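Long-range contacts in glycine betaine, L-proline ABC transporter, glycine/betaine/L-proline-binding protein (ProX) (Borrelia burgdorferi, PDB 3TMG), which binds glycine betaine (trimethyl glycine) and probably delivers it to an ABC transporter for uptake into the cell: residues 67-72 against 226-231; 92-97 against 209-214. All coordinates share one frame; numbering follows the deposited sequence.

Overall arrangement
Both contacts lie in the same lobe of a periplasmic-binding-protein fold and share a sheet, in which strands 67-73 and 207-214 are antiparallel neighbours; their centres are about 5 Å apart. Contact 2 joins 207-214 to the long strand 88-105, while contact 1 sets helix 222-230 against 67-72. Backbone bonds tie the two together, with Ser71 O 2.7 Å from His210 N and Thr68 N 2.9 Å from Leu212 O. Segment 67-72 ends at Trp72, against the bound trimethyl glycine, and from contact 2 the side chain of Val209 is about 7 Å from that ligand. Along the chain, contact 2 is nested within the loop closed by contact 1.

Contact 1: 67-72 against 226-231; sequences GTVSSW and YVFDHF. With BET (trimethyl glycine), chain E.
Phe228, in the last turn of helix 222-230, and Phe231, just beyond it, pack against Gly67 and Val69 where the strand turns a corner. Walking along the helix, Tyr226 does its work locally: its carbonyl O, close to the plane of the imidazole, accepts a 2.8 Å bond from His230 ND1, and CE1 of that imidazole sits over the centre of the tyrosine ring. The two rings, one helical turn apart, lie nearly parallel, with their faces toward each other. Phe228 is the first to cross. Gly67 CA lies over one face of its ring, 4.2 Å from the centroid and 26° off the normal, in a CH-pi contact. Glycine suits this place because, with no side chain in the way, the ring comes down onto the main chain. Val69 CG1 meets the same ring at its edge, 4.2 Å from Phe228 CD1. Phe231 has CG anti to its backbone N (chi1 172°), and its side chain crosses that of Val69 at about a right angle. CG1 of the branched valine reaches Phe231 CD2 at 3.8 Å, and its CB is 3.9 Å from Phe231 CE2. One methyl thus bridges two phenylalanines, while Leu35 of helix 26-41 touches both Val69 and Phe231. On the strand, Thr68 OG1 accepts from Ser70 N at 3.0 Å, an ST turn at the corner. Beyond it Trp72 offers an indole face to trimethyl glycine, whose OXT is 3.3 Å from Trp72 CG; its NE1 bonds Glu28, and Trp25 and Trp182 also line this pocket. Between the segments there are carbon-to-carbon contacts and one CH-pi contact, with no polar bond, which is consistent with burial and fit of shape joining the helix end to a strand that leads to the ligand.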
loop_
_atom_site.group_PDB
_atom_site.type_symbol
_atom_site.label_atom_id
_atom_site.label_comp_id
_atom_site.label_asym_id
_atom_site.label_seq_id
_atom_site.Cartn_x
_atom_site.Cartn_y
_atom_site.Cartn_z
ATOM N N GLY A 67 -5.497 1.131 15.006
ATOM C CA GLY A 67 -4.842 1.952 13.989
ATOM C C GLY A 67 -4.593 1.215 12.687
ATOM O O GLY A 67 -4.743 -0.013 12.623
ATOM N N THR A 68 -4.286 1.975 11.632
ATOM C CA THR A 68 -3.770 1.414 10.385
ATOM C C THR A 68 -2.660 2.335 9.904
ATOM O O THR A 68 -2.771 3.575 10.082
ATOM C CB THR A 68 -4.868 1.248 9.303
ATOM O OG1 THR A 68 -4.268 0.895 8.068
ATOM C CG2 THR A 68 -5.664 2.567 9.066
ATOM N N VAL A 69 -1.620 1.767 9.294
ATOM C CA VAL A 69 -0.589 2.584 8.640
ATOM C C VAL A 69 -0.716 2.433 7.103
ATOM O O VAL A 69 0.250 2.654 6.355
ATOM C CB VAL A 69 0.843 2.269 9.156
ATOM C CG1 VAL A 69 0.931 2.722 10.604
ATOM C CG2 VAL A 69 1.216 0.771 9.045
ATOM N N SER A 70 -1.928 2.064 6.651
ATOM C CA SER A 70 -2.133 1.666 5.243
ATOM C C SER A 70 -3.061 2.574 4.426
ATOM O O SER A 70 -3.499 2.160 3.363
ATOM C CB SER A 70 -2.700 0.242 5.167
ATOM O OG SER A 70 -1.760 -0.695 5.687
ATOM N N SER A 71 -3.334 3.802 4.882
ATOM C CA SER A 71 -4.312 4.649 4.169
ATOM C C SER A 71 -3.702 5.422 3.001
ATOM O O SER A 71 -2.802 6.250 3.211
ATOM C CB SER A 71 -5.004 5.611 5.156
ATOM O OG SER A 71 -5.885 6.534 4.517
ATOM N N TRP A 72 -4.185 5.159 1.786
ATOM C CA TRP A 72 -3.610 5.818 0.574
ATOM C C TRP A 72 -4.494 6.951 0.202
ATOM O O TRP A 72 -5.606 6.749 -0.314
ATOM C CB TRP A 72 -3.481 4.839 -0.591
ATOM C CG TRP A 72 -2.206 4.040 -0.514
ATOM C CD1 TRP A 72 -1.777 3.186 0.514
ATOM C CD2 TRP A 72 -1.204 3.920 -1.567
ATOM N NE1 TRP A 72 -0.544 2.635 0.191
ATOM C CE2 TRP A 72 -0.157 3.052 -1.051
ATOM C CE3 TRP A 72 -1.070 4.469 -2.862
ATOM C CZ2 TRP A 72 0.956 2.721 -1.814
ATOM C CZ3 TRP A 72 0.062 4.140 -3.606
ATOM C CH2 TRP A 72 1.048 3.280 -3.086
ATOM N N TYR A 226 1.450 7.490 20.429
ATOM C CA TYR A 226 2.733 8.114 20.117
ATOM C C TYR A 226 3.448 7.366 18.995
ATOM O O TYR A 226 3.940 7.995 18.069
ATOM C CB TYR A 226 3.596 8.175 21.393
ATOM C CG TYR A 226 4.941 8.853 21.252
ATOM C CD1 TYR A 226 5.973 8.249 20.518
ATOM C CD2 TYR A 226 5.199 10.098 21.885
ATOM C CE1 TYR A 226 7.207 8.859 20.393
ATOM C CE2 TYR A 226 6.436 10.708 21.784
ATOM C CZ TYR A 226 7.432 10.077 21.059
ATOM O OH TYR A 226 8.650 10.711 20.936
ATOM N N VAL A 227 3.476 6.024 19.046
ATOM C CA VAL A 227 4.137 5.261 17.989
ATOM C C VAL A 227 3.423 5.474 16.637
ATOM O O VAL A 227 4.074 5.752 15.618
ATOM C CB VAL A 227 4.219 3.764 18.329
ATOM C CG1 VAL A 227 4.844 2.990 17.190
ATOM C CG2 VAL A 227 5.007 3.572 19.624
ATOM N N PHE A 228 2.094 5.353 16.617
ATOM C CA PHE A 228 1.358 5.642 15.385
ATOM C C PHE A 228 1.652 7.067 14.869
ATOM O O PHE A 228 1.783 7.298 13.641
ATOM C CB PHE A 228 -0.162 5.448 15.574
ATOM C CG PHE A 228 -0.613 3.984 15.620
ATOM C CD1 PHE A 228 -0.429 3.141 14.520
ATOM C CD2 PHE A 228 -1.254 3.474 16.740
ATOM C CE1 PHE A 228 -0.863 1.808 14.547
ATOM C CE2 PHE A 228 -1.682 2.131 16.785
ATOM C CZ PHE A 228 -1.504 1.305 15.678
ATOM N N ASP A 229 1.765 8.008 15.802
ATOM C CA ASP A 229 1.959 9.422 15.447
ATOM C C ASP A 229 3.385 9.701 14.923
ATOM O O ASP A 229 3.583 10.635 14.141
ATOM C CB ASP A 229 1.640 10.278 16.686
ATOM C CG ASP A 229 1.422 11.755 16.363
ATOM O OD1 ASP A 229 0.967 12.135 15.261
ATOM O OD2 ASP A 229 1.724 12.547 17.246
ATOM N N HIS A 230 4.364 8.881 15.309
ATOM C CA HIS A 230 5.758 9.095 14.941
ATOM C C HIS A 230 6.294 8.190 13.870
ATOM O O HIS A 230 7.350 8.462 13.317
ATOM C CB HIS A 230 6.681 9.034 16.194
ATOM C CG HIS A 230 6.507 10.212 17.130
ATOM N ND1 HIS A 230 5.486 10.294 18.009
ATOM C CD2 HIS A 230 7.276 11.374 17.301
ATOM C CE1 HIS A 230 5.602 11.457 18.706
ATOM N NE2 HIS A 230 6.692 12.103 18.263
ATOM N N PHE A 231 5.580 7.116 13.521
ATOM C CA PHE A 231 6.044 6.197 12.481
ATOM C C PHE A 231 6.202 6.944 11.136
ATOM O O PHE A 231 5.246 7.524 10.641
ATOM C CB PHE A 231 5.046 5.055 12.324
ATOM C CG PHE A 231 5.333 4.154 11.150
ATOM C CD1 PHE A 231 6.517 3.441 11.095
ATOM C CD2 PHE A 231 4.413 4.033 10.103
ATOM C CE1 PHE A 231 6.781 2.606 9.999
ATOM C CE2 PHE A 231 4.668 3.195 8.991
ATOM C CZ PHE A 231 5.844 2.492 8.947
HETATM N N BET E . -2.010 -0.071 -3.012
HETATM C CA BET E . -2.838 0.571 -1.977
HETATM C C BET E . -4.048 1.212 -2.673
HETATM O O BET E . -5.053 0.581 -3.097
HETATM O OXT BET E . -3.958 2.411 -2.836
HETATM C C1 BET E . -0.749 -0.588 -2.453
HETATM C C2 BET E . -1.661 0.887 -4.054
HETATM C C3 BET E . -2.769 -1.179 -3.627
#

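Contact 2: 92-97 against 209-214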
loop_
_atom_site.group_PDB
_atom_site.type_symbol
_atom_site.label_atom_id
_atom_site.label_comp_id
_atom_site.label_asym_id
_atom_site.label_seq_id
_atom_site.Cartn_x
_atom_site.Cartn_y
_atom_site.Cartn_z
ATOM N N GLY A 92 -1.550 12.148 9.872
ATOM C CA GLY A 92 -0.589 12.643 8.880
ATOM C C GLY A 92 0.054 11.506 8.120
ATOM O O GLY A 92 -0.402 10.372 8.244
ATOM N N ALA A 93 1.125 11.795 7.359
ATOM C CA ALA A 93 1.711 10.816 6.433
ATOM C C ALA A 93 2.758 10.023 7.175
ATOM O O ALA A 93 3.531 10.604 7.947
ATOM C CB ALA A 93 2.370 11.522 5.229
ATOM N N ASN A 94 2.805 8.712 6.924
ATOM C CA ASN A 94 3.978 7.914 7.352
ATOM C C ASN A 94 4.974 7.677 6.206
ATOM O O ASN A 94 6.076 7.148 6.424
ATOM C CB ASN A 94 3.541 6.576 7.969
ATOM C CG ASN A 94 2.755 5.707 7.009
ATOM O OD1 ASN A 94 3.247 5.335 5.941
ATOM N ND2 ASN A 94 1.540 5.348 7.407
ATOM N N TYR A 95 4.549 8.022 4.984
ATOM C CA TYR A 95 5.352 7.832 3.789
ATOM C C TYR A 95 4.859 8.866 2.764
ATOM O O TYR A 95 3.635 9.003 2.561
ATOM C CB TYR A 95 5.203 6.379 3.190
ATOM C CG TYR A 95 5.933 6.263 1.834
ATOM C CD1 TYR A 95 5.284 6.615 0.629
ATOM C CD2 TYR A 95 7.302 5.866 1.780
ATOM C CE1 TYR A 95 5.955 6.576 -0.598
ATOM C CE2 TYR A 95 7.979 5.824 0.550
ATOM C CZ TYR A 95 7.305 6.197 -0.609
ATOM O OH TYR A 95 7.943 6.133 -1.817
ATOM N N GLU A 96 5.778 9.572 2.099
ATOM C CA GLU A 96 5.394 10.539 1.053
ATOM C C GLU A 96 6.056 10.193 -0.273
ATOM O O GLU A 96 7.224 9.813 -0.294
ATOM C CB GLU A 96 5.738 11.998 1.449
ATOM C CG GLU A 96 4.980 12.413 2.723
ATOM C CD GLU A 96 5.131 13.872 3.103
ATOM O OE1 GLU A 96 5.560 14.676 2.266
ATOM O OE2 GLU A 96 4.758 14.224 4.244
ATOM N N GLY A 97 5.281 10.323 -1.366
ATOM C CA GLY A 97 5.770 10.115 -2.708
ATOM C C GLY A 97 5.110 8.979 -3.466
ATOM O O GLY A 97 5.696 8.469 -4.444
ATOM N N VAL A 209 0.994 7.941 2.128
ATOM C CA VAL A 209 0.274 6.902 2.895
ATOM C C VAL A 209 0.150 7.488 4.285
ATOM O O VAL A 209 1.160 7.973 4.839
ATOM C CB VAL A 209 1.072 5.583 2.936
ATOM C CG1 VAL A 209 0.261 4.435 3.569
ATOM C CG2 VAL A 209 1.532 5.190 1.508
ATOM N N HIS A 210 -1.060 7.449 4.836
ATOM C CA HIS A 210 -1.288 8.031 6.150
ATOM C C HIS A 210 -1.529 7.016 7.212
ATOM O O HIS A 210 -1.805 5.846 6.920
ATOM C CB HIS A 210 -2.472 9.032 6.113
ATOM C CG HIS A 210 -2.112 10.372 5.498
ATOM N ND1 HIS A 210 -2.581 11.560 5.990
ATOM C CD2 HIS A 210 -1.366 10.681 4.387
ATOM C CE1 HIS A 210 -2.122 12.575 5.243
ATOM N NE2 HIS A 210 -1.350 12.056 4.273
ATOM N N THR A 211 -1.376 7.471 8.456
ATOM C CA THR A 211 -1.599 6.643 9.624
ATOM C C THR A 211 -2.911 7.165 10.234
ATOM O O THR A 211 -3.051 8.365 10.499
ATOM C CB THR A 211 -0.450 6.819 10.650
ATOM O OG1 THR A 211 0.767 6.281 10.094
ATOM C CG2 THR A 211 -0.779 6.044 11.955
ATOM N N LEU A 212 -3.885 6.278 10.389
ATOM C CA LEU A 212 -5.136 6.648 11.037
ATOM C C LEU A 212 -5.294 5.844 12.311
ATOM O O LEU A 212 -4.931 4.660 12.351
ATOM C CB LEU A 212 -6.337 6.386 10.132
ATOM C CG LEU A 212 -6.175 6.710 8.650
ATOM C CD1 LEU A 212 -7.358 6.179 7.848
ATOM C CD2 LEU A 212 -5.972 8.203 8.370
ATOM N N VAL A 213 -5.873 6.461 13.349
ATOM C CA VAL A 213 -6.101 5.750 14.613
ATOM C C VAL A 213 -7.560 5.961 15.034
ATOM O O VAL A 213 -8.232 6.879 14.582
ATOM C CB VAL A 213 -5.132 6.198 15.747
ATOM C CG1 VAL A 213 -3.685 5.915 15.396
ATOM C CG2 VAL A 213 -5.318 7.679 16.086
ATOM N N ARG A 214 -8.054 5.073 15.875
ATOM C CA ARG A 214 -9.440 5.169 16.346
ATOM C C ARG A 214 -9.626 6.416 17.223
ATOM O O ARG A 214 -8.680 6.859 17.847
ATOM C CB ARG A 214 -9.847 3.911 17.113
ATOM C CG ARG A 214 -8.985 3.550 18.309
ATOM C CD ARG A 214 -9.590 2.391 19.093
ATOM N NE ARG A 214 -8.876 2.144 20.344
ATOM C CZ ARG A 214 -9.111 2.769 21.500
ATOM N NH1 ARG A 214 -10.066 3.690 21.593
ATOM N NH2 ARG A 214 -8.397 2.432 22.583
#
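Asn94 and Tyr95 both face Val209 in a classic beta bulge, which shifts the antiparallel register by one residue after the non-hydrogen-bonded pair Ala93 and His210. Val209 O takes Asn94 N at 2.8 Å and, weakly, Tyr95 N, while Val209 N gives a 2.9 Å bond to Tyr95 O. On the other side of the bulge, Thr211 N bonds Gly92 O at 3.1 Å. At the bulge the Asn94 side chain comes back to the partner strand: CG sits between the backbone N and the carbonyl carbon (chi1 60°), and ND2 gives Thr211 OG1 a nearly straight bond of 2.9 Å (171°), the hydroxyl lying in the amide plane. ND2 also bonds Val69 O, so a single amide ties three chain segments. The His210 ring lies over the peptide after Gly92, with Ala93 N above its centre; its ND1 is held by Asp90. Apolar Val209 CG2 touches Tyr95 CD1 at 4.1 Å, and the phenol OH of Tyr95 bonds Asp235. Asparagine suits the bulge because its two amide hydrogens can serve two acceptors at once: these side-chain bonds add to the backbone pairing where the register shifts, and probably help to fix the bulge.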